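Local structure of Thiol:disulfide interchange protein (Proteus mirabilis, 4OD7) at residues A[25-30]-A[153-158]; A[59-64]-A[140-145]. The protein probably acts as a periplasmic dithiol oxidase of the DsbA family, introducing disulfide bonds into newly exported proteins, virulence factors among them. The protein carries 1 engineered substitution. All coordinates share one frame; numbering follows the deposited sequence.

After the short strand 11-13, strand 24-28 is followed by two helices that lead to strand 58-62, which lies parallel beside it in the sheet. A largely helical excursion then runs to helix 130-145, whose last turns come back onto the end of strand 58-62; this is interaction 2, closing a loop of 75 residues. Only after that helix does strand 153-156 pair with the other edge of strand 24-28, forming interaction 1 and closing a loop of 122 residues in which interaction 2 is nested. The contacts meet through the shared sheet, where Tyr61 N lies 2.7 Å from Glu26 O, so three neighbouring strands and one covering helix are tied together.

Interaction 1: residues A[25-30]-A[153-158]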
ATOM      1  N   VAL A  25      -6.692   5.324   1.692  1.00 20.05           N
ATOM      2  CA  VAL A  25      -5.480   4.824   2.338  1.00 18.23           C
ATOM      3  C   VAL A  25      -5.275   3.329   2.011  1.00 19.12           C
ATOM      4  O   VAL A  25      -6.085   2.487   2.373  1.00 21.66           O
ATOM      5  CB  VAL A  25      -5.500   4.967   3.856  1.00 19.03           C
ATOM      6  CG1 VAL A  25      -4.133   4.562   4.421  1.00 19.43           C
ATOM      7  CG2 VAL A  25      -5.855   6.412   4.276  1.00 19.57           C
ATOM      8  N   GLU A  26      -4.164   3.050   1.345  1.00 17.33           N
ATOM      9  CA  GLU A  26      -3.695   1.726   0.959  1.00 15.73           C
ATOM     10  C   GLU A  26      -2.711   1.183   2.024  1.00 17.82           C
ATOM     11  O   GLU A  26      -1.855   1.914   2.508  1.00 15.56           O
ATOM     12  CB  GLU A  26      -3.013   1.857  -0.396  1.00 17.33           C
ATOM     13  CG  GLU A  26      -3.904   2.291  -1.549  1.00 18.26           C
ATOM     14  CD  GLU A  26      -3.157   2.493  -2.901  1.00 20.98           C
ATOM     15  OE1 GLU A  26      -2.047   2.006  -3.085  1.00 17.67           O
ATOM     16  OE2 GLU A  26      -3.625   3.258  -3.770  1.00 23.31           O
ATOM     17  N   PHE A  27      -2.849  -0.093   2.390  1.00 16.63           N
ATOM     18  CA  PHE A  27      -1.950  -0.772   3.317  1.00 14.86           C
ATOM     19  C   PHE A  27      -1.347  -2.013   2.636  1.00 15.27           C
ATOM     20  O   PHE A  27      -2.075  -2.854   2.100  1.00 15.02           O
ATOM     21  CB  PHE A  27      -2.719  -1.182   4.556  1.00 16.88           C
ATOM     22  CG  PHE A  27      -3.250  -0.029   5.345  1.00 15.61           C
ATOM     23  CD1 PHE A  27      -2.518   0.542   6.359  1.00 17.66           C
ATOM     24  CD2 PHE A  27      -4.519   0.460   5.100  1.00 16.39           C
ATOM     25  CE1 PHE A  27      -3.059   1.612   7.086  1.00 17.25           C
ATOM     26  CE2 PHE A  27      -5.037   1.518   5.824  1.00 18.06           C
ATOM     27  CZ  PHE A  27      -4.317   2.086   6.807  1.00 17.38           C
ATOM     28  N   PHE A  28      -0.031  -2.151   2.704  1.00 15.92           N
ATOM     29  CA  PHE A  28       0.650  -3.256   2.027  1.00 11.53           C
ATOM     30  C   PHE A  28       1.908  -3.636   2.762  1.00 11.73           C
ATOM     31  O   PHE A  28       2.337  -2.944   3.669  1.00 13.90           O
ATOM     32  CB  PHE A  28       0.958  -2.860   0.567  1.00 12.08           C
ATOM     33  CG  PHE A  28       2.218  -2.026   0.395  1.00 14.26           C
ATOM     34  CD1 PHE A  28       3.392  -2.586  -0.117  1.00 13.70           C
ATOM     35  CD2 PHE A  28       2.231  -0.669   0.732  1.00 11.78           C
ATOM     36  CE1 PHE A  28       4.523  -1.810  -0.290  1.00 10.06           C
ATOM     37  CE2 PHE A  28       3.365   0.083   0.570  1.00 14.06           C
ATOM     38  CZ  PHE A  28       4.506  -0.496   0.043  1.00 12.37           C
ATOM     39  N   SER A  29       2.499  -4.738   2.338  1.00 10.55           N
ATOM     40  CA  SER A  29       3.802  -5.165   2.778  1.00 11.72           C
ATOM     41  C   SER A  29       4.598  -5.703   1.578  1.00 13.13           C
ATOM     42  O   SER A  29       4.062  -6.418   0.716  1.00 13.90           O
ATOM     43  CB  SER A  29       3.695  -6.262   3.856  1.00 13.66           C
ATOM     44  OG  SER A  29       4.971  -6.762   4.213  1.00 15.10           O
ATOM     45  N   PHE A  30       5.879  -5.359   1.527  1.00 13.74           N
ATOM     46  CA  PHE A  30       6.760  -5.898   0.514  1.00 11.27           C
ATOM     47  C   PHE A  30       6.953  -7.380   0.710  1.00 13.60           C
ATOM     48  O   PHE A  30       7.340  -8.076  -0.211  1.00 16.82           O
ATOM     49  CB  PHE A  30       8.088  -5.220   0.545  1.00 12.42           C
ATOM     50  CG  PHE A  30       8.078  -3.877  -0.093  1.00 12.13           C
ATOM     51  CD1 PHE A  30       7.867  -3.756  -1.476  1.00 12.30           C
ATOM     52  CD2 PHE A  30       8.291  -2.724   0.668  1.00 11.37           C
ATOM     53  CE1 PHE A  30       7.889  -2.517  -2.107  1.00 12.86           C
ATOM     54  CE2 PHE A  30       8.308  -1.476   0.049  1.00 13.66           C
ATOM     55  CZ  PHE A  30       8.081  -1.379  -1.350  1.00 14.46           C
ATOM     56  N   ALA A 153      -4.871  -3.948   1.908  1.00 18.12           N
ATOM     57  CA  ALA A 153      -6.118  -3.426   2.465  1.00 18.81           C
ATOM     58  C   ALA A 153      -6.292  -1.982   2.032  1.00 18.62           C
ATOM     59  O   ALA A 153      -5.314  -1.312   1.868  1.00 18.28           O
ATOM     60  CB  ALA A 153      -6.096  -3.532   3.959  1.00 21.26           C
ATOM     61  N   MET A 154      -7.522  -1.508   1.849  1.00 19.08           N
ATOM     62  CA  MET A 154      -7.771  -0.111   1.429  1.00 19.24           C
ATOM     63  C   MET A 154      -8.996   0.403   2.207  1.00 22.41           C
ATOM     64  O   MET A 154      -9.980  -0.318   2.388  1.00 23.93           O
ATOM     65  CB  MET A 154      -7.995  -0.033  -0.099  1.00 19.52           C
ATOM     66  CG  MET A 154      -8.005   1.331  -0.729  1.00 23.16           C
ATOM     67  SD  MET A 154      -8.380   1.313  -2.496  1.00 27.93           S
ATOM     68  CE  MET A 154      -6.920   0.571  -3.178  1.00 21.71           C
ATOM     69  N   VAL A 155      -8.891   1.595   2.771  1.00 21.62           N
ATOM     70  CA  VAL A 155      -9.989   2.176   3.531  1.00 26.60           C
ATOM     71  C   VAL A 155     -10.354   3.514   2.924  1.00 28.42           C
ATOM     72  O   VAL A 155      -9.461   4.266   2.526  1.00 28.38           O
ATOM     73  CB  VAL A 155      -9.641   2.309   4.984  1.00 27.60           C
ATOM     74  CG1 VAL A 155     -10.823   2.904   5.746  1.00 28.48           C
ATOM     75  CG2 VAL A 155      -9.271   0.924   5.509  1.00 26.63           C
ATOM     76  N   ILE A 156     -11.648   3.796   2.794  1.00 28.12           N
ATOM     77  CA  ILE A 156     -12.069   5.011   2.106  1.00 31.36           C
ATOM     78  C   ILE A 156     -12.785   5.973   3.043  1.00 32.00           C
ATOM     79  O   ILE A 156     -13.625   5.554   3.814  1.00 35.42           O
ATOM     80  CB  ILE A 156     -12.947   4.647   0.927  1.00 34.81           C
ATOM     81  CG1 ILE A 156     -12.096   3.839  -0.058  1.00 38.61           C
ATOM     82  CG2 ILE A 156     -13.496   5.887   0.262  1.00 37.47           C
ATOM     83  CD1 ILE A 156     -12.867   3.154  -1.110  1.00 43.91           C
ATOM     84  N   ASP A 157     -12.410   7.256   2.973  1.00 30.09           N
ATOM     85  CA  ASP A 157     -12.966   8.311   3.823  1.00 35.15           C
ATOM     86  C   ASP A 157     -12.854   8.023   5.319  1.00 33.56           C
ATOM     87  O   ASP A 157     -13.593   8.612   6.139  1.00 33.55           O
ATOM     88  CB  ASP A 157     -14.419   8.575   3.435  1.00 42.48           C
ATOM     89  CG  ASP A 157     -14.535   9.186   2.055  1.00 48.17           C
ATOM     90  OD1 ASP A 157     -13.609   9.939   1.663  1.00 47.87           O
ATOM     91  OD2 ASP A 157     -15.527   8.891   1.351  1.00 54.45           O
ATOM     92  N   GLY A 158     -11.882   7.178   5.668  1.00 30.47           N
ATOM     93  CA  GLY A 158     -11.659   6.765   7.040  1.00 29.34           C
ATOM     94  C   GLY A 158     -12.826   6.004   7.635  1.00 31.28           C
ATOM     95  O   GLY A 158     -12.876   5.798   8.844  1.00 32.93           O
TER
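Ala153 opens the pairing with Phe27: its N donates to Phe27 O at 3.0 Å, close to the carbonyl plane. In return Phe27 N lies 2.8 Å from Ala153 O, a hydrogen bond whose acceptor position is somewhat less certain. That same oxygen sits at the edge of the Phe27 ring, near its plane, while Ala153 CB and Phe27 CB, on one face of the sheet, approach to 4.2 Å. Met154 follows as the non-hydrogen-bonded partner of Glu26, with both side chains on the opposite face, side by side and pointing the same way. A bend at its chi3 (-70°) puts Met154 CE 3.8 Å from Glu26 CG. Beyond CG the Glu26 chain is extended, and its OE1 forms a salt bridge with Arg60. The backbone of Met154 contributes too, through a CA-H...O contact of 3.2 Å from its CA to Val25 O. Val155 completes a reciprocal pair with Val25: Val155 N reaches Val25 O at 3.0 Å, and Val25 N reaches Val155 O at 3.1 Å with a nearly straight N-H...O angle of 173°. Val155 CG2 meets Phe27 CE2 obliquely, extending the apolar face begun by Ala153. Ile156 ends the strand with its side chain on Val183 and Leu187 of helix 172-187. The strand axes, 4.7 Å apart with directions 164° from each other, define regular antiparallel pairing. It joins the strand leading toward the Ser32-Cys35 redox site, where Ser32 is engineered, to the strand that follows the cis-proline loop in the thioredoxin fold.

Interaction 2: residues A[59-64]-A[140-145]; sequences ARYHVD and QNAVTD. With SCN (thiocyanate ion), chain G.
Tyr61 holds CG anti to its carbonyl carbon and beside its backbone N (chi1 -63°), on the side of the strand from which the ring can meet Ala142. Val63 CG1 is likewise anti to its carbonyl carbon (chi1 -56°), and it meets Val143 CG2 at 3.8 Å, the two side chains crossing at about a right angle. Packing is tighter at the tyrosine, where Ala142 CB lies 3.2 Å from Tyr61 CD2 and 3.3 Å from Tyr61 CE2. This methyl comes at the ring obliquely, nearly equidistant from the two carbons CD2 and CE2. In the thioredoxin fold helices cover both faces of the central sheet; here the end of helix 130-145 covers the face bearing Tyr61, and Ala142 and Val143 also touch Phe27 on the neighbouring strand 24-28. At the margin, Gln140 NE2 gives a weak hydrogen bond of 3.4 Å to Asp64 OD2, with carboxylate and amide planes 74° apart. The other carboxylate oxygen, OD1, is hydrogen-bonded to Thr74 OG1. Arg60 projects from the other face and donates from NH1 to the nitrogen of a thiocyanate ion at 3.2 Å, which lies at the edge of the guanidinium, in its plane; the ion probably comes from the crystallisation liquor.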
ATOM      1  N   ALA A  59      -3.049   7.979  -0.132  1.00 21.42           N
ATOM      2  CA  ALA A  59      -1.934   7.547   0.698  1.00 19.74           C
ATOM      3  C   ALA A  59      -1.712   6.038   0.486  1.00 21.65           C
ATOM      4  O   ALA A  59      -2.657   5.300   0.195  1.00 19.10           O
ATOM      5  CB  ALA A  59      -2.200   7.847   2.161  1.00 17.25           C
ATOM      6  N   ARG A  60      -0.459   5.605   0.647  1.00 18.84           N
ATOM      7  CA  ARG A  60      -0.053   4.191   0.575  1.00 15.56           C
ATOM      8  C   ARG A  60       0.923   3.977   1.679  1.00 16.50           C
ATOM      9  O   ARG A  60       1.990   4.551   1.630  1.00 17.15           O
ATOM     10  CB  ARG A  60       0.568   3.877  -0.770  1.00 16.49           C
ATOM     11  CG  ARG A  60       0.977   2.453  -0.986  1.00 15.90           C
ATOM     12  CD  ARG A  60       1.373   2.251  -2.428  1.00 18.01           C
ATOM     13  NE  ARG A  60       2.012   0.956  -2.688  1.00 18.25           N
ATOM     14  CZ  ARG A  60       1.369  -0.191  -2.825  1.00 17.17           C
ATOM     15  NH1 ARG A  60       0.069  -0.243  -2.705  1.00 15.99           N
ATOM     16  NH2 ARG A  60       2.009  -1.310  -3.049  1.00 17.84           N
ATOM     17  N   TYR A  61       0.553   3.161   2.663  1.00 14.85           N
ATOM     18  CA  TYR A  61       1.342   2.916   3.868  1.00 14.94           C
ATOM     19  C   TYR A  61       1.837   1.482   3.934  1.00 15.02           C
ATOM     20  O   TYR A  61       1.117   0.557   3.575  1.00 14.14           O
ATOM     21  CB  TYR A  61       0.517   3.221   5.101  1.00 15.53           C
ATOM     22  CG  TYR A  61       0.073   4.679   5.228  1.00 16.56           C
ATOM     23  CD1 TYR A  61       0.809   5.720   4.667  1.00 15.14           C
ATOM     24  CD2 TYR A  61      -1.108   5.001   5.908  1.00 16.51           C
ATOM     25  CE1 TYR A  61       0.363   7.057   4.802  1.00 14.77           C
ATOM     26  CE2 TYR A  61      -1.544   6.296   6.043  1.00 15.30           C
ATOM     27  CZ  TYR A  61      -0.827   7.310   5.487  1.00 17.38           C
ATOM     28  OH  TYR A  61      -1.321   8.583   5.654  1.00 23.64           O
ATOM     29  N   HIS A  62       3.066   1.313   4.416  1.00 17.03           N
ATOM     30  CA  HIS A  62       3.664  -0.002   4.615  1.00 14.43           C
ATOM     31  C   HIS A  62       3.439  -0.464   6.073  1.00 16.72           C
ATOM     32  O   HIS A  62       3.371   0.352   7.035  1.00 16.00           O
ATOM     33  CB  HIS A  62       5.150   0.031   4.285  1.00 12.78           C
ATOM     34  CG  HIS A  62       5.786  -1.325   4.255  1.00 13.16           C
ATOM     35  ND1 HIS A  62       6.257  -1.959   5.383  1.00 13.29           N
ATOM     36  CD2 HIS A  62       6.046  -2.156   3.220  1.00 12.78           C
ATOM     37  CE1 HIS A  62       6.774  -3.131   5.045  1.00 14.32           C
ATOM     38  NE2 HIS A  62       6.658  -3.276   3.738  1.00 13.59           N
ATOM     39  N   VAL A  63       3.247  -1.773   6.219  1.00 12.68           N
ATOM     40  CA  VAL A  63       2.996  -2.339   7.524  1.00 14.21           C
ATOM     41  C   VAL A  63       4.254  -3.019   8.108  1.00 15.45           C
ATOM     42  O   VAL A  63       5.061  -3.574   7.401  1.00 16.75           O
ATOM     43  CB  VAL A  63       1.828  -3.362   7.461  1.00 16.03           C
ATOM     44  CG1 VAL A  63       0.543  -2.723   6.871  1.00 13.60           C
ATOM     45  CG2 VAL A  63       2.232  -4.613   6.699  1.00 14.94           C
ATOM     46  N   ASP A  64       4.380  -2.996   9.427  1.00 18.32           N
ATOM     47  CA  ASP A  64       5.553  -3.520  10.099  1.00 18.21           C
ATOM     48  C   ASP A  64       5.453  -4.982  10.367  1.00 17.86           C
ATOM     49  O   ASP A  64       6.469  -5.616  10.623  1.00 20.52           O
ATOM     50  CB  ASP A  64       5.767  -2.845  11.451  1.00 22.10           C
ATOM     51  CG  ASP A  64       6.181  -1.398  11.361  1.00 22.37           C
ATOM     52  OD1 ASP A  64       6.427  -0.848  10.265  1.00 20.90           O
ATOM     53  OD2 ASP A  64       6.203  -0.790  12.442  1.00 24.43           O
ATOM     54  N   GLN A 140       2.700   3.903  10.905  1.00 16.83           N
ATOM     55  CA  GLN A 140       2.517   3.071  12.059  1.00 20.35           C
ATOM     56  C   GLN A 140       1.229   3.422  12.774  1.00 19.81           C
ATOM     57  O   GLN A 140       0.537   2.547  13.219  1.00 22.80           O
ATOM     58  CB  GLN A 140       3.688   3.253  13.002  1.00 21.47           C
ATOM     59  CG  GLN A 140       5.038   2.767  12.481  1.00 20.48           C
ATOM     60  CD  GLN A 140       6.164   3.162  13.439  1.00 23.45           C
ATOM     61  OE1 GLN A 140       6.124   4.247  14.049  1.00 23.57           O
ATOM     62  NE2 GLN A 140       7.174   2.298  13.581  1.00 24.18           N
ATOM     63  N   ASN A 141       0.924   4.716  12.879  1.00 20.19           N
ATOM     64  CA  ASN A 141      -0.319   5.196  13.495  1.00 20.31           C
ATOM     65  C   ASN A 141      -1.518   4.900  12.674  1.00 22.15           C
ATOM     66  O   ASN A 141      -2.580   4.685  13.224  1.00 23.59           O
ATOM     67  CB  ASN A 141      -0.308   6.701  13.693  1.00 23.61           C
ATOM     68  CG  ASN A 141       0.631   7.157  14.751  1.00 23.47           C
ATOM     69  OD1 ASN A 141       1.075   8.290  14.705  1.00 26.87           O
ATOM     70  ND2 ASN A 141       0.920   6.312  15.729  1.00 27.27           N
ATOM     71  N   ALA A 142      -1.352   4.930  11.349  1.00 22.30           N
ATOM     72  CA  ALA A 142      -2.451   4.601  10.438  1.00 24.01           C
ATOM     73  C   ALA A 142      -2.849   3.162  10.529  1.00 18.13           C
ATOM     74  O   ALA A 142      -4.018   2.854  10.543  1.00 20.52           O
ATOM     75  CB  ALA A 142      -2.067   4.923   8.967  1.00 19.82           C
ATOM     76  N   VAL A 143      -1.862   2.287  10.612  1.00 20.75           N
ATOM     77  CA  VAL A 143      -2.127   0.858  10.738  1.00 21.84           C
ATOM     78  C   VAL A 143      -2.888   0.586  12.030  1.00 26.60           C
ATOM     79  O   VAL A 143      -3.821  -0.208  12.048  1.00 31.51           O
ATOM     80  CB  VAL A 143      -0.835   0.072  10.597  1.00 22.31           C
ATOM     81  CG1 VAL A 143      -0.976  -1.377  11.060  1.00 23.44           C
ATOM     82  CG2 VAL A 143      -0.409   0.134   9.119  1.00 21.76           C
ATOM     83  N   THR A 144      -2.534   1.272  13.103  1.00 22.78           N
ATOM     84  CA  THR A 144      -3.320   1.173  14.327  1.00 25.70           C
ATOM     85  C   THR A 144      -4.766   1.728  14.210  1.00 27.06           C
ATOM     86  O   THR A 144      -5.727   1.030  14.519  1.00 31.29           O
ATOM     87  CB  THR A 144      -2.576   1.880  15.483  1.00 24.43           C
ATOM     88  OG1 THR A 144      -1.383   1.160  15.759  1.00 26.57           O
ATOM     89  CG2 THR A 144      -3.381   1.923  16.753  1.00 25.42           C
ATOM     90  N   ASP A 145      -4.929   2.951  13.718  1.00 29.25           N
ATOM     91  CA  ASP A 145      -6.228   3.622  13.750  1.00 30.95           C
ATOM     92  C   ASP A 145      -7.214   3.070  12.730  1.00 28.16           C
ATOM     93  O   ASP A 145      -8.429   3.241  12.864  1.00 28.53           O
ATOM     94  CB  ASP A 145      -6.088   5.137  13.487  1.00 30.43           C
ATOM     95  CG  ASP A 145      -5.149   5.834  14.451  1.00 29.18           C
ATOM     96  OD1 ASP A 145      -4.695   5.236  15.441  1.00 33.45           O
ATOM     97  OD2 ASP A 145      -4.902   7.016  14.235  1.00 30.67           O
TER
HETATM   98  S   SCN G 201      -4.317  -1.642  -0.814  1.00 25.88           S
HETATM   99  C   SCN G 201      -3.028  -2.115  -1.885  1.00 18.14           C
HETATM  100  N   SCN G 201      -2.157  -2.554  -2.566  1.00 12.81           N